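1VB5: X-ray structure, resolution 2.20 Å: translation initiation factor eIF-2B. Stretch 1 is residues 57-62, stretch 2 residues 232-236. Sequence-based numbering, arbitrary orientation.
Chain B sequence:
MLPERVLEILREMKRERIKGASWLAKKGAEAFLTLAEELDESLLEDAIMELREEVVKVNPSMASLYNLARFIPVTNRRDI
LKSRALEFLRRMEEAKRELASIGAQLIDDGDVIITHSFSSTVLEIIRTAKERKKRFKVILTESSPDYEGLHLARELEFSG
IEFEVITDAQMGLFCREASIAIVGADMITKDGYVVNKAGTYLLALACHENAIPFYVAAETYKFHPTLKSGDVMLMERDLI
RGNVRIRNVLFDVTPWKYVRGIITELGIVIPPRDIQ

Stretch 1, residues 57-62: KVNPSM
Stretch 2, residues 232-236: VMLME

Contact between residues 57-62 and 232-236 of one chain of translation initiation factor eIF-2B, two segments far apart in sequence that together bury 300 Å². Lys57 and Val58 have helical angles (phi/psi -67/-24 and -52/-45), in a weakly bonded helix that begins earlier in the chain; the chain then extends at Asn59 (-160/93) and folds into a type I beta turn from Asn59 to Met62, with Pro60 at -61/-5 and Ser61 at -89/-10. Met62 N closes the turn on Asn59 O at 3.0 Å, and the Asn59 side chain (chi1 t, chi2 -40°) braces it from within, Asn59 OD1 accepting from Ser61 N at 2.7 Å. Met62 (-106/112; m, t, t) and Lys57 (m, t, t, t) make no contact with stretch 2.

Stretch 2 has no regular secondary structure, but its backbone is extended throughout; the register is set by Ser61 and Leu234, whose CA atoms lie 5.8 Å apart. It begins with Val232 (-63/141, chi1 t), whose side chain points sideways; its nearest approach to stretch 1 is Val232 CG1 to Ser61 OG, 5.1 Å. Met233 (-100/121) directs its CA-to-CB bond toward stretch 1; with chi1 m, chi2 t and chi3 p, it brings Met233 SD to 4.0 Å from Pro60 CB, an apolar contact against the C-gamma exo ring. The Met233 backbone is held at both polar atoms: Met233 N donates to a water O at 2.7 Å, which in turn donates to Pro60 O at 2.9 Å, while Met233 O accepts a short 2.6 Å hydrogen bond from Ser61 OG.

Leu234 (-100/110; chi1 m, chi2 t) points its CA-to-CB bond away, but its end comes nearer, Leu234 CD2 lying 4.5 Å from Ser61 OG. Leu234 CA is 3.6 Å from Ser61 OG, so the serine hydroxyl sits against the backbone between the two polar groups it engages.

The second of these is Met235 N, which donates to Ser61 OG at 3.3 Å with an N-H...O angle of 162°, long but nearly straight. With chi1 m (-66°), Ser61 thus uses one hydroxyl as donor to Met233 and acceptor from Met235, spanning Leu234. Met235 (-62/147) points its CA-to-CB bond toward stretch 1 and has the largest covered area of the contact, 76 Å². Its chi1 and chi2 are t, carrying Met235 SD to 3.4 Å from Val58 O, and chi3 at 93°, between wells, places Met235 CE 3.4 Å from Asn59 ND2. Glu236 (-135/148; chi1 and chi2 t, chi3 -35°) is out of reach, its OE1 hydrogen-bonded elsewhere in the structure.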

# COMPACT_ATOMS: atom_id res chain seq x y z
N LYS B 57 -20.90 0.28 -18.51
CA LYS B 57 -20.27 1.57 -18.23
C LYS B 57 -20.13 1.84 -16.73
O LYS B 57 -19.28 2.63 -16.31
CB LYS B 57 -21.06 2.72 -18.86
CG LYS B 57 -20.96 2.82 -20.37
CD LYS B 57 -21.77 4.00 -20.88
CE LYS B 57 -21.81 4.04 -22.40
NZ LYS B 57 -22.74 5.10 -22.90
N VAL B 58 -20.97 1.20 -15.92
CA VAL B 58 -20.91 1.38 -14.48
C VAL B 58 -19.48 1.15 -13.99
O VAL B 58 -18.96 1.93 -13.19
CB VAL B 58 -21.87 0.41 -13.76
CG1 VAL B 58 -21.70 0.53 -12.25
CG2 VAL B 58 -23.30 0.73 -14.15
N ASN B 59 -18.86 0.09 -14.47
CA ASN B 59 -17.48 -0.23 -14.10
C ASN B 59 -16.87 -1.16 -15.14
O ASN B 59 -17.01 -2.38 -15.06
CB ASN B 59 -17.42 -0.90 -12.73
CG ASN B 59 -15.99 -1.04 -12.22
OD1 ASN B 59 -15.08 -1.35 -12.99
ND2 ASN B 59 -15.80 -0.82 -10.92
N PRO B 60 -16.20 -0.59 -16.16
CA PRO B 60 -15.57 -1.37 -17.22
C PRO B 60 -14.49 -2.33 -16.72
O PRO B 60 -13.95 -3.12 -17.49
CB PRO B 60 -15.00 -0.30 -18.15
CG PRO B 60 -15.94 0.86 -17.95
CD PRO B 60 -16.13 0.85 -16.45
N SER B 61 -14.18 -2.27 -15.42
CA SER B 61 -13.17 -3.15 -14.83
C SER B 61 -13.77 -4.46 -14.33
O SER B 61 -13.04 -5.38 -13.97
CB SER B 61 -12.45 -2.45 -13.67
OG SER B 61 -11.69 -1.34 -14.10
N MET B 62 -15.10 -4.55 -14.30
CA MET B 62 -15.76 -5.76 -13.83
C MET B 62 -16.37 -6.57 -14.96
O MET B 62 -17.34 -6.16 -15.60
CB MET B 62 -16.84 -5.40 -12.80
CG MET B 62 -16.27 -4.93 -11.47
SD MET B 62 -17.54 -4.64 -10.24
CE MET B 62 -16.55 -4.06 -8.84
N VAL B 232 -7.20 -3.32 -20.90
CA VAL B 232 -8.10 -3.12 -19.77
C VAL B 232 -8.24 -1.65 -19.35
O VAL B 232 -7.26 -0.90 -19.36
CB VAL B 232 -7.65 -3.94 -18.55
CG1 VAL B 232 -8.51 -3.60 -17.34
CG2 VAL B 232 -7.74 -5.42 -18.86
N MET B 233 -9.46 -1.26 -18.99
CA MET B 233 -9.75 0.09 -18.53
C MET B 233 -9.82 0.04 -17.00
O MET B 233 -10.64 -0.70 -16.44
CB MET B 233 -11.11 0.57 -19.06
CG MET B 233 -11.16 0.90 -20.54
SD MET B 233 -12.86 1.25 -21.09
CE MET B 233 -13.09 2.96 -20.52
N LEU B 234 -8.97 0.81 -16.33
CA LEU B 234 -8.97 0.84 -14.87
C LEU B 234 -9.72 2.08 -14.39
O LEU B 234 -9.26 3.21 -14.56
CB LEU B 234 -7.53 0.86 -14.35
CG LEU B 234 -6.65 -0.30 -14.83
CD1 LEU B 234 -5.22 -0.11 -14.32
CD2 LEU B 234 -7.22 -1.62 -14.33
N MET B 235 -10.90 1.85 -13.80
CA MET B 235 -11.76 2.92 -13.32
C MET B 235 -11.12 3.78 -12.22
O MET B 235 -10.35 3.29 -11.40
CB MET B 235 -13.09 2.34 -12.83
CG MET B 235 -14.16 3.37 -12.50
SD MET B 235 -15.78 2.64 -12.14
CE MET B 235 -15.71 2.48 -10.35
N GLU B 236 -11.47 5.06 -12.22
CA GLU B 236 -10.93 6.01 -11.25
C GLU B 236 -12.04 6.91 -10.68
O GLU B 236 -13.02 7.21 -11.37
CB GLU B 236 -9.87 6.88 -11.93
CG GLU B 236 -9.00 7.67 -10.98
CD GLU B 236 -8.04 8.61 -11.70
OE1 GLU B 236 -7.54 8.25 -12.79
OE2 GLU B 236 -7.77 9.71 -11.15
O HOH W 1 -11.74 -2.59 -19.31